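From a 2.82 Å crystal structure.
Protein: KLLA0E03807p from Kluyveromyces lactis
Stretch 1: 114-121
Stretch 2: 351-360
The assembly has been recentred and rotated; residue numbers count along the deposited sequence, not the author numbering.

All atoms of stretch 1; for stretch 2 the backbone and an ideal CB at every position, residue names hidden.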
# COMPACT_ATOMS: atom_id res chain seq x y z
N SER A 114 -6.46 -13.59 0.80
CA SER A 114 -6.91 -12.67 1.83
C SER A 114 -8.15 -13.30 2.47
O SER A 114 -8.17 -13.61 3.67
CB SER A 114 -7.23 -11.31 1.25
OG SER A 114 -6.18 -10.84 0.45
N ILE A 115 -9.12 -13.59 1.63
CA ILE A 115 -10.37 -14.22 2.04
C ILE A 115 -10.18 -15.38 3.03
O ILE A 115 -10.68 -15.35 4.16
CB ILE A 115 -11.16 -14.70 0.81
CG1 ILE A 115 -12.58 -15.10 1.16
CG2 ILE A 115 -10.42 -15.81 0.07
CD1 ILE A 115 -13.26 -15.85 0.05
N ASN A 116 -9.49 -16.42 2.58
CA ASN A 116 -9.21 -17.58 3.43
C ASN A 116 -8.58 -17.22 4.78
O ASN A 116 -8.86 -17.88 5.79
CB ASN A 116 -8.28 -18.58 2.71
CG ASN A 116 -8.97 -19.29 1.56
OD1 ASN A 116 -9.55 -20.36 1.73
ND2 ASN A 116 -8.90 -18.69 0.38
N LEU A 117 -7.72 -16.21 4.80
CA LEU A 117 -7.09 -15.78 6.05
C LEU A 117 -8.03 -14.95 6.94
O LEU A 117 -7.81 -14.85 8.15
CB LEU A 117 -5.78 -15.05 5.78
CG LEU A 117 -4.57 -15.98 5.77
CD1 LEU A 117 -3.26 -15.21 6.00
CD2 LEU A 117 -4.74 -17.03 6.82
N TRP A 118 -9.06 -14.35 6.34
CA TRP A 118 -10.13 -13.73 7.12
C TRP A 118 -11.03 -14.80 7.74
O TRP A 118 -11.45 -14.67 8.88
CB TRP A 118 -10.96 -12.78 6.24
CG TRP A 118 -10.31 -11.46 5.97
CD1 TRP A 118 -9.73 -11.05 4.80
CD2 TRP A 118 -10.17 -10.36 6.88
NE1 TRP A 118 -9.24 -9.78 4.93
CE2 TRP A 118 -9.49 -9.33 6.20
CE3 TRP A 118 -10.55 -10.16 8.21
CZ2 TRP A 118 -9.19 -8.12 6.81
CZ3 TRP A 118 -10.24 -8.96 8.81
CH2 TRP A 118 -9.57 -7.95 8.11
N ASN A 119 -11.30 -15.86 6.98
CA ASN A 119 -12.26 -16.89 7.42
C ASN A 119 -11.89 -17.48 8.77
O ASN A 119 -10.85 -18.13 8.92
CB ASN A 119 -12.35 -17.99 6.36
CG ASN A 119 -13.28 -19.13 6.76
OD1 ASN A 119 -14.07 -19.01 7.70
ND2 ASN A 119 -13.18 -20.24 6.04
N PRO A 120 -12.76 -17.25 9.77
CA PRO A 120 -12.49 -17.59 11.16
C PRO A 120 -12.45 -19.09 11.39
O PRO A 120 -11.76 -19.55 12.30
CB PRO A 120 -13.67 -16.96 11.90
CG PRO A 120 -14.75 -16.93 10.90
CD PRO A 120 -14.09 -16.64 9.61
N SER A 121 -13.19 -19.85 10.59
CA SER A 121 -13.15 -21.30 10.73
C SER A 121 -12.45 -21.97 9.55
O SER A 121 -13.00 -22.08 8.45
CB SER A 121 -14.56 -21.87 10.93
OG SER A 121 -15.49 -21.27 10.05
N UNK A 351 -19.99 -5.40 7.11
CA UNK A 351 -19.79 -6.38 6.05
C UNK A 351 -19.16 -7.64 6.60
O UNK A 351 -19.68 -8.74 6.43
CB UNK A 351 -18.92 -5.80 4.93
N UNK A 352 -18.03 -7.47 7.28
CA UNK A 352 -17.36 -8.59 7.94
C UNK A 352 -18.33 -9.38 8.80
O UNK A 352 -18.21 -10.60 8.93
CB UNK A 352 -16.19 -8.09 8.79
N UNK A 353 -19.28 -8.69 9.40
CA UNK A 353 -20.22 -9.31 10.32
C UNK A 353 -21.22 -10.18 9.56
O UNK A 353 -21.67 -11.22 10.05
CB UNK A 353 -20.95 -8.24 11.14
N UNK A 354 -21.56 -9.74 8.35
CA UNK A 354 -22.52 -10.42 7.50
C UNK A 354 -21.90 -11.65 6.82
O UNK A 354 -22.60 -12.58 6.43
CB UNK A 354 -23.06 -9.45 6.45
N UNK A 355 -20.57 -11.64 6.69
CA UNK A 355 -19.84 -12.77 6.13
C UNK A 355 -19.35 -13.74 7.20
O UNK A 355 -19.73 -14.91 7.21
CB UNK A 355 -18.65 -12.26 5.31
N UNK A 356 -18.51 -13.23 8.09
CA UNK A 356 -17.95 -14.04 9.18
C UNK A 356 -18.41 -13.56 10.56
O UNK A 356 -17.62 -12.99 11.32
CB UNK A 356 -16.42 -14.02 9.11
N UNK A 357 -19.68 -13.80 10.90
CA UNK A 357 -20.18 -13.37 12.21
C UNK A 357 -19.49 -14.13 13.34
O UNK A 357 -19.59 -13.75 14.51
CB UNK A 357 -21.69 -13.57 12.29
N UNK A 358 -18.80 -15.21 12.98
CA UNK A 358 -18.11 -16.05 13.94
C UNK A 358 -16.72 -15.52 14.30
O UNK A 358 -15.98 -16.14 15.06
CB UNK A 358 -17.99 -17.47 13.39
N UNK A 359 -16.37 -14.37 13.73
CA UNK A 359 -15.02 -13.83 13.89
C UNK A 359 -14.74 -13.39 15.34
O UNK A 359 -15.62 -12.86 16.01
CB UNK A 359 -14.82 -12.65 12.94
N UNK A 360 -13.51 -13.60 15.79
CA UNK A 360 -13.10 -13.28 17.16
C UNK A 360 -13.50 -11.87 17.57
O UNK A 360 -13.91 -11.64 18.70
CB UNK A 360 -11.59 -13.44 17.31

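Positions 351 to 355 have helical backbone angles, and none of their ideal CB atoms has an atom of stretch 1 within 5.5 Å. At 351 the contact therefore sets no preference; the residue is L351, which stays out of reach of stretch 1. Position 352 differs in direction: its CA-to-CB bond points toward stretch 1, with the six-membered part of the W118 indole ahead. A long apolar chain, such as leucine, isoleucine or methionine, could span the gap, whereas alanine would fall short. The residue is L352, with chi1 t and chi2 p, and its CD1 lies 4.1 Å from W118 CE3, an apolar contact that meets the ring obliquely.

Positions 353, 354 and 355 are beyond the reach of a short side chain, and stretch 1 discriminates little among candidates there. They hold Y353, R354 and V355, none of which contacts stretch 1.

Position 356 is the first to leave helical phi/psi (-115/73), although its N still donates to the O of L352 at 2.8 Å. Its CA-to-CB bond points toward stretch 1, and the ideal CB is 3.5 Å from P120 CD, 5.0 Å from W118 O and 5.3 Å from N119 CA. Stretch 1 here offers the end of its helix, the CA of N119 and the proline ring, a largely apolar surface that a flat, branched or long flexible apolar side chain could cover; leucine, methionine or an aromatic would all be plausible. The residue is F356, chi1 m. One ring face lies against N119: CA is 3.7 Å from the ring centroid and 23° off the normal, a CH-pi contact. Around this, F356 CE2 approaches W118 CB at 3.7 Å and F356 CD1 approaches P120 CD at 3.1 Å, a tight contact. With 86 Å² covered, F356 has the largest covered area in either stretch.

Positions 356 to 359 form a type I turn, closed by the N of 359 donating to the O of F356 at 3.0 Å. At 357, phi of -66° is compatible with proline and the CA-to-CB bond points away, so stretch 1 imposes no demand. The residue is P357, which makes no contact across the stretches.

At 358 the CA-to-CB bond points toward stretch 1, and the ideal CB is 4.1 Å from P120 CG. Little room remains between this CB and the proline, so serine, threonine or alanine would suit, and a longer chain could be accommodated if it turned away from P120. The residue is T358, chi1 p, which brings OG1 to 2.9 Å from P120 CG, a close approach to carbon.

Position 359 points sideways, its ideal CB 4.6 Å from P120 CB. A ring or medium-length polar chain could reach back toward W118, whose carbonyl offers an acceptor. The residue is H359: CD2 is 3.8 Å from W118 O, and NE2 lies 4.3 Å from W118 CE3 at the edge of the indole.

Position 360 points sideways with no close neighbour, leaving its identity open; it is D360, which makes no contact with stretch 1.

Stretch 2 351-360: LLYRVFPTHD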
# COMPACT_ATOMS: atom_id res chain seq x y z
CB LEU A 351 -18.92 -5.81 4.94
CG LEU A 351 -18.92 -6.67 3.68
CD1 LEU A 351 -20.31 -6.68 3.06
CD2 LEU A 351 -17.87 -6.20 2.67
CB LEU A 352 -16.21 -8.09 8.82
CG LEU A 352 -15.42 -9.20 9.51
CD1 LEU A 352 -14.62 -10.01 8.51
CD2 LEU A 352 -14.49 -8.63 10.57
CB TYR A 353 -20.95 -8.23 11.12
CG TYR A 353 -21.94 -8.75 12.13
CD1 TYR A 353 -21.52 -9.40 13.28
CD2 TYR A 353 -23.31 -8.59 11.93
CE1 TYR A 353 -22.43 -9.86 14.21
CE2 TYR A 353 -24.22 -9.05 12.85
CZ TYR A 353 -23.78 -9.69 13.99
OH TYR A 353 -24.68 -10.16 14.91
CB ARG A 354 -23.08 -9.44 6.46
CG ARG A 354 -23.96 -10.05 5.38
CD ARG A 354 -25.41 -10.20 5.82
NE ARG A 354 -26.31 -10.24 4.67
CZ ARG A 354 -26.89 -9.18 4.13
NH1 ARG A 354 -26.69 -7.97 4.65
NH2 ARG A 354 -27.69 -9.31 3.08
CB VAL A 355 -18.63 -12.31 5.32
CG1 VAL A 355 -17.76 -13.51 4.96
CG2 VAL A 355 -19.08 -11.55 4.07
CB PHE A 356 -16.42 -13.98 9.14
CG PHE A 356 -15.82 -14.43 7.85
CD1 PHE A 356 -16.00 -15.73 7.40
CD2 PHE A 356 -15.05 -13.56 7.09
CE1 PHE A 356 -15.42 -16.15 6.21
CE2 PHE A 356 -14.48 -13.97 5.90
CZ PHE A 356 -14.66 -15.26 5.46
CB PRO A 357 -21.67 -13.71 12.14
CG PRO A 357 -21.76 -14.82 11.16
CD PRO A 357 -20.71 -14.53 10.13
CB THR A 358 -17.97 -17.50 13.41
OG1 THR A 358 -17.34 -17.48 12.13
CG2 THR A 358 -19.34 -18.15 13.28
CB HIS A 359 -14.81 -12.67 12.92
CG HIS A 359 -13.37 -12.28 12.75
ND1 HIS A 359 -12.61 -11.76 13.77
CD2 HIS A 359 -12.56 -12.34 11.67
CE1 HIS A 359 -11.39 -11.51 13.33
NE2 HIS A 359 -11.33 -11.86 12.05
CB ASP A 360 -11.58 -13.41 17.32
CG ASP A 360 -11.10 -14.85 17.27
OD1 ASP A 360 -11.94 -15.78 17.26
OD2 ASP A 360 -9.86 -15.05 17.25
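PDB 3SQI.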